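Local coordinates for glideosome-associated protein 50 (Plasmodium falciparum 3D7, PDB 3TGH) that is a component of the glideosome, which drives parasite gliding motility and host cell invasion, and probably helps to fix it to the inner membrane complex, at residues I201-Y206 against G232-M237. Sequence-based numbering, arbitrary orientation.
Sequences IYSSGY and GHDNNM. With CO (cobalt (II) ion), chain G.
Two loops that follow strands 192-196 and 228-231 of the metallophosphoesterase fold meet where S203 and D234 join side chains, beside the Gly-His-Asp sequence whose histidine binds metal. The pair is a worked example of a hydroxyl that donates one hydrogen bond and accepts two while joining two loops. S203 OG lies anti to its backbone N (chi1 176°) and donates to D234 OD2 at 2.6 Å, meeting the anti side of the carboxylate 23° out of its plane. The same OG accepts from G205 N at 3.0 Å, closing an ST turn, and from a water 2.6 Å away that bridges the two loops by accepting in turn from N236 ND2. One donated and two accepted bonds thus satisfy this buried hydroxyl and should fix its rotation. D234 OD2 is also hydrogen-bonded to S207 OG, a second serine of the same loop as S203. One residue earlier, H233 NE2 binds a cobalt ion at 2.2 Å, and four waters also bind the ion; H233 ND1 is hydrogen-bonded to D198 OD2 and its backbone N to D11 OD2. The loops approach closely at G205, whose CA lies 5.6 Å from D234 CA. The amide oxygen of N236 touches this glycine in van der Waals contact, N236 OD1 lying 3.6 Å from G205 CA.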
# COMPACT_ATOMS: atom_id res chain seq x y z
N ILE A 201 11.96 1.35 2.61
CA ILE A 201 13.11 2.17 2.89
C ILE A 201 13.94 1.48 3.98
O ILE A 201 15.16 1.33 3.85
CB ILE A 201 12.69 3.57 3.37
CG1 ILE A 201 11.98 4.33 2.25
CG2 ILE A 201 13.91 4.36 3.89
CD1 ILE A 201 11.21 5.56 2.73
N TYR A 202 13.26 1.06 5.05
CA TYR A 202 13.90 0.39 6.18
C TYR A 202 13.27 -0.97 6.38
O TYR A 202 12.04 -1.10 6.36
CB TYR A 202 13.73 1.21 7.46
CG TYR A 202 14.42 2.55 7.46
CD1 TYR A 202 15.76 2.68 7.08
CD2 TYR A 202 13.75 3.70 7.88
CE1 TYR A 202 16.39 3.91 7.10
CE2 TYR A 202 14.38 4.93 7.91
CZ TYR A 202 15.70 5.03 7.53
OH TYR A 202 16.31 6.27 7.55
N SER A 203 14.10 -1.99 6.57
CA SER A 203 13.61 -3.36 6.75
C SER A 203 14.67 -4.24 7.39
O SER A 203 15.84 -4.21 7.00
CB SER A 203 13.18 -3.96 5.41
OG SER A 203 12.76 -5.32 5.53
N SER A 204 14.24 -5.05 8.36
CA SER A 204 15.09 -6.09 8.94
C SER A 204 15.02 -7.38 8.12
O SER A 204 15.72 -8.35 8.42
CB SER A 204 14.68 -6.37 10.40
OG SER A 204 14.70 -5.19 11.18
N GLY A 205 14.17 -7.39 7.09
CA GLY A 205 14.00 -8.54 6.20
C GLY A 205 15.09 -8.64 5.14
O GLY A 205 16.09 -7.93 5.20
N TYR A 206 14.86 -9.51 4.16
CA TYR A 206 15.91 -9.93 3.21
C TYR A 206 16.59 -8.78 2.46
O TYR A 206 17.82 -8.74 2.37
CB TYR A 206 15.36 -10.95 2.21
CG TYR A 206 16.41 -11.52 1.29
CD1 TYR A 206 17.38 -12.39 1.77
CD2 TYR A 206 16.44 -11.19 -0.06
CE1 TYR A 206 18.36 -12.92 0.93
CE2 TYR A 206 17.41 -11.71 -0.91
CZ TYR A 206 18.36 -12.58 -0.41
OH TYR A 206 19.32 -13.10 -1.24
N GLY A 232 5.99 -3.82 1.02
CA GLY A 232 5.98 -5.27 1.01
C GLY A 232 7.36 -5.74 0.63
O GLY A 232 8.34 -5.34 1.27
N HIS A 233 7.44 -6.56 -0.41
CA HIS A 233 8.70 -7.00 -1.02
C HIS A 233 9.42 -8.03 -0.17
O HIS A 233 9.67 -9.14 -0.62
CB HIS A 233 9.62 -5.81 -1.33
CG HIS A 233 10.69 -6.14 -2.31
ND1 HIS A 233 10.55 -5.88 -3.66
CD2 HIS A 233 11.90 -6.71 -2.15
CE1 HIS A 233 11.65 -6.28 -4.29
NE2 HIS A 233 12.48 -6.79 -3.40
N ASP A 234 9.78 -7.64 1.05
CA ASP A 234 10.28 -8.59 2.03
C ASP A 234 9.09 -9.35 2.62
O ASP A 234 8.10 -8.75 3.04
CB ASP A 234 11.07 -7.87 3.12
CG ASP A 234 12.41 -7.35 2.61
OD1 ASP A 234 12.98 -7.97 1.69
OD2 ASP A 234 12.89 -6.31 3.12
N ASN A 235 9.18 -10.68 2.62
CA ASN A 235 8.06 -11.54 2.97
C ASN A 235 7.96 -11.76 4.46
O ASN A 235 8.18 -12.87 4.97
CB ASN A 235 8.13 -12.86 2.20
CG ASN A 235 8.19 -12.67 0.71
OD1 ASN A 235 9.02 -13.26 0.03
ND2 ASN A 235 7.31 -11.81 0.17
N ASN A 236 7.63 -10.68 5.16
CA ASN A 236 7.50 -10.68 6.60
C ASN A 236 6.62 -9.52 7.03
O ASN A 236 6.16 -8.73 6.18
CB ASN A 236 8.88 -10.61 7.27
CG ASN A 236 9.66 -9.37 6.89
OD1 ASN A 236 10.55 -9.42 6.04
ND2 ASN A 236 9.35 -8.24 7.52
N MET A 237 6.37 -9.43 8.33
CA MET A 237 5.69 -8.28 8.90
C MET A 237 6.66 -7.56 9.81
O MET A 237 7.47 -8.20 10.49
CB MET A 237 4.43 -8.71 9.66
CG MET A 237 3.35 -9.29 8.75
SD MET A 237 1.80 -9.76 9.59
CE MET A 237 2.42 -10.80 10.89
CO CO G . 14.59 -7.11 -3.86
O HOH W 1 10.64 -5.65 7.06
O HOH W 2 14.18 -8.51 -5.24
O HOH W 3 14.44 -5.77 -5.91
O HOH W 4 14.98 -8.54 -2.10
O HOH W 5 15.33 -5.09 -2.80